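Local coordinates for putative sugar isomerase (Parabacteroides distasonis, PDB 3LMZ), which is a putative sugar isomerase with a xylose isomerase-like TIM barrel, whose substrate and reaction are not established, at residues K10-M22 against L215-M227. Residues are numbered along the deposited sequence; the frame is centred on the assembly and turned at random. Where two conformers were deposited one is given.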
# COMPACT_ATOMS: atom_id res chain seq x y z
N LYS A 10 -17.20 -7.67 6.42
CA LYS A 10 -16.18 -6.98 7.21
C LYS A 10 -16.74 -5.70 7.83
O LYS A 10 -17.82 -5.24 7.46
CB LYS A 10 -14.95 -6.65 6.35
CG LYS A 10 -15.13 -5.56 5.28
CD LYS A 10 -13.82 -5.31 4.44
CE LYS A 10 -13.96 -4.17 3.48
NZ LYS A 10 -12.70 -3.84 2.72
N ALA A 11 -16.00 -5.15 8.77
CA ALA A 11 -16.44 -3.91 9.43
C ALA A 11 -16.56 -2.77 8.43
O ALA A 11 -15.74 -2.65 7.50
CB ALA A 11 -15.50 -3.54 10.54
N PRO A 12 -17.60 -1.92 8.61
CA PRO A 12 -17.66 -0.68 7.82
C PRO A 12 -16.41 0.13 7.98
O PRO A 12 -15.92 0.21 9.09
CB PRO A 12 -18.86 0.07 8.44
CG PRO A 12 -19.68 -0.95 9.02
CD PRO A 12 -18.75 -2.03 9.52
N LYS A 13 -15.95 0.74 6.90
CA LYS A 13 -14.81 1.66 6.99
C LYS A 13 -15.18 2.92 7.76
O LYS A 13 -16.29 3.44 7.62
CB LYS A 13 -14.29 2.05 5.64
CG LYS A 13 -13.76 0.84 4.89
CD LYS A 13 -13.29 1.14 3.49
CE LYS A 13 -12.70 -0.09 2.87
NZ LYS A 13 -12.23 0.22 1.50
N ALA A 14 -14.24 3.37 8.60
CA ALA A 14 -14.43 4.58 9.40
C ALA A 14 -14.66 5.81 8.53
O ALA A 14 -14.21 5.88 7.38
CB ALA A 14 -13.25 4.79 10.36
N VAL A 15 -15.46 6.74 9.07
CA VAL A 15 -15.73 8.03 8.42
C VAL A 15 -14.67 9.02 8.81
O VAL A 15 -14.28 9.07 9.98
CB VAL A 15 -17.14 8.56 8.83
CG1 VAL A 15 -17.40 9.96 8.27
CG2 VAL A 15 -18.22 7.57 8.39
N ASN A 16 -14.13 9.75 7.83
CA ASN A 16 -13.10 10.75 8.10
C ASN A 16 -13.46 12.06 7.44
O ASN A 16 -14.08 12.08 6.40
CB ASN A 16 -11.76 10.29 7.53
CG ASN A 16 -11.23 9.03 8.23
OD1 ASN A 16 -10.91 9.09 9.41
ND2 ASN A 16 -11.13 7.90 7.50
N PRO A 17 -13.12 13.18 8.08
CA PRO A 17 -13.50 14.50 7.52
C PRO A 17 -12.61 15.05 6.41
O PRO A 17 -12.98 16.01 5.72
CB PRO A 17 -13.37 15.41 8.74
CG PRO A 17 -12.27 14.80 9.56
CD PRO A 17 -12.43 13.27 9.38
N PHE A 18 -11.39 14.52 6.36
CA PHE A 18 -10.39 14.92 5.40
C PHE A 18 -10.54 14.18 4.07
O PHE A 18 -11.21 13.16 3.97
CB PHE A 18 -8.98 14.72 6.01
CG PHE A 18 -8.58 13.28 6.08
CD1 PHE A 18 -8.16 12.60 4.95
CD2 PHE A 18 -8.68 12.59 7.24
CE1 PHE A 18 -7.84 11.26 4.99
CE2 PHE A 18 -8.31 11.16 7.26
CZ PHE A 18 -7.91 10.57 6.15
N HIS A 19 -9.83 14.68 3.06
CA HIS A 19 -9.81 14.08 1.73
C HIS A 19 -8.37 13.69 1.37
O HIS A 19 -7.43 14.47 1.53
CB HIS A 19 -10.32 15.08 0.73
CG HIS A 19 -11.63 15.68 1.10
ND1 HIS A 19 -12.81 15.02 0.86
CD2 HIS A 19 -11.95 16.84 1.72
CE1 HIS A 19 -13.81 15.77 1.29
NE2 HIS A 19 -13.32 16.87 1.82
N LEU A 20 -8.18 12.49 0.83
CA LEU A 20 -6.90 12.01 0.37
C LEU A 20 -6.55 12.61 -0.99
O LEU A 20 -7.33 12.55 -1.96
CB LEU A 20 -6.94 10.48 0.25
CG LEU A 20 -5.65 9.78 -0.18
CD1 LEU A 20 -4.45 10.11 0.72
CD2 LEU A 20 -5.80 8.25 -0.19
N GLY A 21 -5.34 13.16 -1.08
CA GLY A 21 -4.85 13.71 -2.34
C GLY A 21 -3.40 13.40 -2.58
O GLY A 21 -2.75 12.65 -1.83
N MSE A 22 -2.88 13.96 -3.67
CA MSE A 22 -1.46 13.89 -3.99
C MSE A 22 -0.90 15.29 -4.19
O MSE A 22 -1.45 16.13 -4.86
CB MSE A 22 -1.23 13.08 -5.26
CG MSE A 22 0.24 12.75 -5.52
SE MSE A 22 0.60 11.09 -4.54
CE MSE A 22 -0.23 9.85 -5.70
N LEU A 215 -2.68 10.85 14.22
CA LEU A 215 -2.96 11.92 13.29
C LEU A 215 -4.43 11.82 12.83
O LEU A 215 -5.19 12.79 12.85
CB LEU A 215 -1.95 11.87 12.13
CG LEU A 215 -2.02 12.99 11.13
CD1 LEU A 215 -1.56 14.36 11.78
CD2 LEU A 215 -1.25 12.72 9.79
N ILE A 216 -4.84 10.62 12.46
CA ILE A 216 -6.22 10.40 12.01
C ILE A 216 -7.24 10.71 13.12
O ILE A 216 -8.23 11.40 12.88
CB ILE A 216 -6.38 8.97 11.55
CG1 ILE A 216 -5.66 8.81 10.21
CG2 ILE A 216 -7.86 8.52 11.54
CD1 ILE A 216 -6.36 9.32 9.06
N ARG A 217 -6.97 10.26 14.35
CA ARG A 217 -7.87 10.57 15.43
C ARG A 217 -7.93 12.07 15.67
O ARG A 217 -9.00 12.62 15.96
CB ARG A 217 -7.44 9.85 16.71
CG ARG A 217 -7.71 8.37 16.72
CD ARG A 217 -7.34 7.76 18.08
NE ARG A 217 -7.00 6.37 17.87
CZ ARG A 217 -5.76 5.87 17.85
NH1 ARG A 217 -4.68 6.62 18.13
NH2 ARG A 217 -5.61 4.58 17.62
N MSE A 218 -6.79 12.75 15.57
CA MSE A 218 -6.75 14.18 15.81
C MSE A 218 -7.49 14.97 14.75
O MSE A 218 -8.13 16.01 15.03
CB MSE A 218 -5.31 14.70 15.98
CG MSE A 218 -5.25 16.16 16.42
SE MSE A 218 -6.19 16.57 18.05
CE MSE A 218 -5.10 15.56 19.30
N MSE A 219 -7.41 14.51 13.52
CA MSE A 219 -8.13 15.19 12.44
C MSE A 219 -9.63 15.11 12.63
O MSE A 219 -10.36 16.05 12.32
CB MSE A 219 -7.73 14.70 11.04
CG MSE A 219 -6.28 15.06 10.65
SE MSE A 219 -5.81 14.62 8.83
CE MSE A 219 -5.68 12.71 9.13
N ARG A 220 -10.07 13.96 13.14
CA ARG A 220 -11.48 13.81 13.53
C ARG A 220 -11.81 14.76 14.69
O ARG A 220 -12.81 15.45 14.68
CB ARG A 220 -11.78 12.38 13.91
CG ARG A 220 -11.74 11.39 12.78
CD ARG A 220 -11.84 9.97 13.29
NE ARG A 220 -11.53 9.02 12.23
CZ ARG A 220 -11.25 7.76 12.46
NH1 ARG A 220 -11.28 7.32 13.72
NH2 ARG A 220 -10.96 6.95 11.44
N GLU A 221 -10.92 14.82 15.69
CA GLU A 221 -11.17 15.62 16.89
C GLU A 221 -11.28 17.12 16.56
O GLU A 221 -12.15 17.80 17.18
CB GLU A 221 -10.10 15.32 17.96
CG GLU A 221 -10.08 16.29 19.11
CD GLU A 221 -8.98 15.99 20.13
OE1 GLU A 221 -8.60 14.81 20.29
OE2 GLU A 221 -8.50 16.97 20.78
N VAL A 222 -10.44 17.63 15.65
CA VAL A 222 -10.48 19.06 15.30
C VAL A 222 -11.30 19.33 14.06
O VAL A 222 -11.41 20.49 13.63
CB VAL A 222 -9.04 19.63 15.09
CG1 VAL A 222 -8.16 19.42 16.34
CG2 VAL A 222 -8.42 19.05 13.85
N ASN A 223 -11.89 18.28 13.51
CA ASN A 223 -12.67 18.33 12.28
C ASN A 223 -11.91 19.02 11.14
O ASN A 223 -12.39 19.96 10.55
CB ASN A 223 -14.04 18.95 12.54
CG ASN A 223 -15.03 18.69 11.42
OD1 ASN A 223 -15.13 17.57 10.89
ND2 ASN A 223 -15.77 19.72 11.06
N TYR A 224 -10.69 18.54 10.86
CA TYR A 224 -9.94 18.93 9.67
C TYR A 224 -10.60 18.44 8.36
O TYR A 224 -10.68 17.24 8.10
CB TYR A 224 -8.47 18.49 9.78
CG TYR A 224 -7.67 18.82 8.52
CD1 TYR A 224 -7.32 20.13 8.23
CD2 TYR A 224 -7.25 17.81 7.66
CE1 TYR A 224 -6.63 20.46 7.08
CE2 TYR A 224 -6.51 18.10 6.47
CZ TYR A 224 -6.21 19.47 6.19
OH TYR A 224 -5.46 19.84 5.06
N THR A 225 -11.06 19.38 7.53
CA THR A 225 -11.81 19.04 6.33
C THR A 225 -11.03 19.34 5.05
O THR A 225 -11.60 19.28 3.95
CB THR A 225 -13.19 19.73 6.29
OG1 THR A 225 -12.97 21.12 6.29
CG2 THR A 225 -14.08 19.32 7.47
N GLY A 226 -9.75 19.65 5.20
CA GLY A 226 -8.88 19.82 4.06
C GLY A 226 -8.35 18.52 3.53
O GLY A 226 -8.88 17.42 3.79
N MSE A 227 -7.32 18.66 2.71
CA MSE A 227 -6.72 17.54 2.02
C MSE A 227 -5.47 17.12 2.78
O MSE A 227 -4.75 17.90 3.37
CB MSE A 227 -6.29 17.84 0.59
CG MSE A 227 -7.41 17.71 -0.43
SE MSE A 227 -8.90 18.89 0.04
CE MSE A 227 -10.00 18.54 -1.48
O HOH W 1 -9.24 11.49 10.21
O HOH W 2 -14.22 19.02 2.91
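Phe18 packs its ring against Ile216 and Met219 on the inner side of helix 212-221, and these three buried residues form the tight part of the contact together with Pro17. Phe18 CE2 lies 3.2 Å from Ile216 CD1. The selenium of selenomethionine Met219 sits 4.5 Å from the ring centroid, 39° off the normal, an oblique Met-aromatic contact. With chi1 at 73°, Phe18 CG stands between its own backbone N and carbonyl carbon, which carries the ring onto Ile216 and Met219. Pro17 CG lies 3.3 Å from Tyr224 O and close to Met219 O, fitting its ring against the helix end. Ser254 of helix 240-256 adds to the packing round Phe18 and Ile216.

Toward the chain's N-terminal side the contact turns polar. Arg220 presents its guanidinium side-on, NE (2.9 Å) and NH2 both bonding to Asn16 OD1; the oxygen lies near the guanidinium plane, while both donors come from one face of the amide, tilted from its plane. A water donates to the same OD1 and to Ile216 O, and Asn16 ND2 and Arg220 NH1 bond to Ser254 O and Thr257 O, tying in the C-terminal end.

The looser side holds partly exposed His19 and exposed Thr225. His19 NE2 reaches Thr225 O through a water, and Met227 SE is only obliquely placed 4.9 Å from the imidazole centroid. In the backbone, His19 N donates to Gly226 O (3.0 Å). Asn223 closes the helix with a Schellman motif, and the chain then runs through Tyr224 to strand 227-230, parallel to strand 19-22. This pairing of the first and last strands, with the preceding helix packed outside, is the closure of a TIM barrel.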